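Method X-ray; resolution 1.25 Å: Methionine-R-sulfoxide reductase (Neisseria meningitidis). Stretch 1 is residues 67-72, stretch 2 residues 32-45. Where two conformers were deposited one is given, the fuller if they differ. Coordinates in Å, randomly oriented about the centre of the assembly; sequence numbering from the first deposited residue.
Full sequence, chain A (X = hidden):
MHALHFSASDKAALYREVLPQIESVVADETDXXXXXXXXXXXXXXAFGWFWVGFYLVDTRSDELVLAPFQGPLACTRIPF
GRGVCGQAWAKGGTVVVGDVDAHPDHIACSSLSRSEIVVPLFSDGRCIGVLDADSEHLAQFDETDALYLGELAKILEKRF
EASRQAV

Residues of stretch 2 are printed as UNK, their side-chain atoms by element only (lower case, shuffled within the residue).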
# COMPACT_ATOMS: atom_id res chain seq x y z
N ALA A 67 2.70 -4.29 5.87
CA ALA A 67 3.50 -3.56 4.90
C ALA A 67 2.54 -3.08 3.80
O ALA A 67 1.33 -3.13 3.98
CB ALA A 67 4.71 -4.38 4.50
N PRO A 68 3.00 -2.73 2.58
CA PRO A 68 2.03 -2.31 1.56
C PRO A 68 0.97 -3.36 1.24
O PRO A 68 1.28 -4.55 1.18
CB PRO A 68 2.90 -1.95 0.39
CG PRO A 68 4.18 -1.45 0.98
CD PRO A 68 4.38 -2.40 2.17
N PHE A 69 -0.22 -2.89 0.91
CA PHE A 69 -1.34 -3.74 0.53
C PHE A 69 -2.41 -2.92 -0.15
O PHE A 69 -2.45 -1.69 0.01
CB PHE A 69 -1.92 -4.46 1.73
CG PHE A 69 -2.70 -3.53 2.71
CD1 PHE A 69 -2.06 -2.85 3.69
CD2 PHE A 69 -4.06 -3.40 2.53
CE1 PHE A 69 -2.79 -2.05 4.56
CE2 PHE A 69 -4.80 -2.59 3.43
CZ PHE A 69 -4.15 -1.95 4.42
N GLN A 70 -3.32 -3.58 -0.82
CA GLN A 70 -4.54 -3.03 -1.34
C GLN A 70 -5.71 -3.81 -0.82
O GLN A 70 -5.65 -5.03 -0.64
CB GLN A 70 -4.50 -2.97 -2.87
CG GLN A 70 -3.35 -2.17 -3.40
CD GLN A 70 -3.46 -1.13 -4.38
OE1 GLN A 70 -2.46 -0.51 -4.81
NE2 GLN A 70 -4.65 -0.90 -4.81
N GLY A 71 -6.82 -3.10 -0.59
CA GLY A 71 -7.99 -3.65 0.04
C GLY A 71 -8.29 -2.95 1.37
O GLY A 71 -7.62 -1.94 1.71
N PRO A 72 -9.28 -3.40 2.14
CA PRO A 72 -9.66 -2.73 3.38
C PRO A 72 -8.59 -2.83 4.48
O PRO A 72 -7.74 -3.72 4.46
CB PRO A 72 -10.98 -3.41 3.76
CG PRO A 72 -10.84 -4.78 3.14
CD PRO A 72 -10.16 -4.52 1.82
N UNK A 32 12.65 -1.25 -1.22
CA UNK A 32 11.84 -2.48 -0.97
C UNK A 32 10.37 -2.14 -0.81
O UNK A 32 9.52 -2.77 -1.43
c UNK A 32 10.98 -6.56 0.90
c UNK A 32 11.24 -7.19 -1.71
c UNK A 32 11.78 -4.42 0.75
n UNK A 32 10.97 -6.00 2.13
c UNK A 32 10.75 -8.16 -0.77
c UNK A 32 11.46 -4.70 2.01
c UNK A 32 10.62 -7.87 0.55
c UNK A 32 11.48 -5.62 -0.02
c UNK A 32 11.57 -5.98 -1.38
c UNK A 32 12.46 -3.18 0.27
N UNK A 33 10.06 -1.16 0.03
CA UNK A 33 8.67 -0.81 0.25
C UNK A 33 7.98 -0.31 -1.04
O UNK A 33 6.85 -0.70 -1.31
c UNK A 33 7.17 0.85 1.48
c UNK A 33 8.88 -0.49 2.75
c UNK A 33 8.53 0.23 1.41
N UNK A 34 8.68 0.50 -1.84
CA UNK A 34 8.13 0.95 -3.10
C UNK A 34 7.78 -0.24 -4.00
O UNK A 34 6.73 -0.30 -4.64
c UNK A 34 9.06 1.93 -3.83
N UNK A 35 8.68 -1.22 -4.07
CA UNK A 35 8.50 -2.40 -4.87
C UNK A 35 7.33 -3.26 -4.40
O UNK A 35 6.55 -3.77 -5.19
c UNK A 35 9.76 -3.19 -5.04
c UNK A 35 10.72 -2.60 -6.06
o UNK A 35 10.28 -1.93 -6.97
n UNK A 35 12.03 -2.89 -5.88
N UNK A 36 7.21 -3.41 -3.08
CA UNK A 36 6.06 -4.14 -2.53
C UNK A 36 4.78 -3.43 -2.86
O UNK A 36 3.75 -4.03 -3.19
c UNK A 36 7.34 -6.63 -1.23
c UNK A 36 7.39 -5.25 -0.60
c UNK A 36 7.47 -5.27 0.94
c UNK A 36 6.21 -4.33 -1.01
N UNK A 37 4.77 -2.10 -2.72
CA UNK A 37 3.59 -1.29 -2.98
C UNK A 37 3.16 -1.41 -4.41
O UNK A 37 1.96 -1.63 -4.74
c UNK A 37 3.82 0.15 -2.55
N UNK A 38 4.08 -1.31 -5.37
CA UNK A 38 3.70 -1.44 -6.78
C UNK A 38 3.30 -2.91 -7.10
O UNK A 38 2.41 -3.11 -7.93
c UNK A 38 4.80 -0.97 -7.75
c UNK A 38 4.66 0.50 -8.10
o UNK A 38 3.47 1.01 -7.90
n UNK A 38 5.68 1.17 -8.45
N UNK A 39 3.92 -3.90 -6.47
CA UNK A 39 3.51 -5.27 -6.72
C UNK A 39 2.06 -5.52 -6.27
O UNK A 39 1.27 -6.11 -6.98
c UNK A 39 4.07 -7.70 -6.21
c UNK A 39 4.47 -6.27 -6.00
o UNK A 39 5.79 -6.10 -6.57
N UNK A 40 1.71 -5.01 -5.07
CA UNK A 40 0.35 -5.11 -4.61
C UNK A 40 -0.58 -4.46 -5.58
O UNK A 40 -1.70 -4.93 -5.88
c UNK A 40 0.17 -4.57 -3.20
N UNK A 41 -0.21 -3.27 -6.09
CA UNK A 41 -1.05 -2.58 -7.05
C UNK A 41 -1.29 -3.34 -8.31
O UNK A 41 -2.41 -3.33 -8.87
c UNK A 41 -0.41 -1.21 -7.40
N UNK A 42 -0.24 -3.97 -8.85
CA UNK A 42 -0.39 -4.75 -10.09
C UNK A 42 -1.32 -5.96 -9.86
O UNK A 42 -2.23 -6.22 -10.66
c UNK A 42 0.92 -5.17 -10.69
c UNK A 42 0.68 -6.03 -11.93
c UNK A 42 1.74 -3.98 -11.10
N UNK A 43 -1.08 -6.65 -8.74
CA UNK A 43 -1.94 -7.81 -8.46
C UNK A 43 -3.40 -7.42 -8.24
O UNK A 43 -4.32 -8.07 -8.72
c UNK A 43 0.44 -9.81 -6.11
c UNK A 43 -0.06 -9.29 -7.47
c UNK A 43 -1.40 -8.57 -7.28
c UNK A 43 -0.16 -10.41 -8.50
N UNK A 44 -3.61 -6.30 -7.50
CA UNK A 44 -4.98 -5.85 -7.27
C UNK A 44 -5.67 -5.49 -8.55
O UNK A 44 -6.84 -5.85 -8.79
n UNK A 44 -9.38 -4.89 -4.60
c UNK A 44 -6.34 -4.21 -5.83
c UNK A 44 -8.13 -4.61 -4.00
c UNK A 44 -6.94 -5.15 -4.72
c UNK A 44 -4.97 -4.66 -6.34
N UNK A 45 -5.00 -4.76 -9.45
CA UNK A 45 -5.59 -4.33 -10.72
C UNK A 45 -5.86 -5.59 -11.60
O UNK A 45 -6.93 -5.69 -12.22
c UNK A 45 -4.71 -1.71 -13.43
o UNK A 45 -5.31 -1.20 -14.40
c UNK A 45 -5.35 -2.84 -12.69
o UNK A 45 -3.63 -1.30 -13.09
c UNK A 45 -4.70 -3.32 -11.47

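Position 32 carries one carbon leading into fused five- and six-membered rings, eight carbons and one nitrogen. That is an indole, so the residue is Trp32; it is out of reach of stretch 1 and lies beyond the contact.

Position 33 has three side-chain carbons, forked at the first. One branch carbon lies 3.8 Å from Pro68 CG, and the backbone O of 33 is 3.6 Å from the same CG. A fork at CB without oxygen is valine: Val33, chi1 t, CB pointing sideways.

Position 34 has a lone carbon directed away from the strand: Ala34. Position 35 has two carbons, the second bearing one oxygen and one nitrogen, a short amide on a CB that points away from stretch 1; it is Asn35, whose ND2 is hydrogen-bonded elsewhere in the structure.

Position 36 shows four carbons forked at the second. Its CB points toward stretch 1 and sits 4.0 Å from Pro68 CG. The late fork makes it Leu36, with chi1 m and chi2 t.

Position 37 has one carbon, CB, 3.7 Å from Pro68 CB, while its CA comes within 3.5 Å of that same proline atom. This is Ala37, and the small side chain accompanies a close backbone approach, 4.9 Å between the CA atoms of Pro68 and Ala37.

Position 38 repeats the short amide, two carbons with one oxygen and one nitrogen, on a CB that points away from stretch 1. Asn38 has both polar ends bonded elsewhere. Position 39 has a carbon carrying one oxygen and one carbon, the mark of threonine. Thr39 is out of reach of stretch 1; its OG1 donates to Asn35 O at 2.8 Å, one turn back along the helix.

Position 40 is again a single carbon, now pointing toward the strand, with CB 4.1 Å from Phe69 CA: Ala40. Position 41, also one carbon, points sideways, and the end of the Gln70 side chain comes up to it; it is Ala41.

Position 42 has three carbons forked at the first, on a CB that points away: Val42. Position 43 has four carbons forked at the second and is out of reach: Leu43.

Position 44 is an unbranched row of four carbons ending in nitrogen. It is Lys44, whose CG packs 3.7 Å from Gln70 CB and whose CE passes 4.0 Å from Gly71 N, while NZ is hydrogen-bonded elsewhere. Position 45 has three carbons, the third with two oxygens: Glu45, exposed and without contact.

The contact buries 400 Å² with no hydrogen bond across it. Pro68 rests against Val33, Leu36 and Ala37; Phe69 turns its CB away and offers backbone to Ala40; Gln70 then reaches Ala40, Ala41 and Lys44. The rule is legible: small residues where the backbones come nearest, and a long aliphatic stem at the end, with its charge satisfied outside the pair.

Stretch 2 (32-45) WVANLANTAAVLKE
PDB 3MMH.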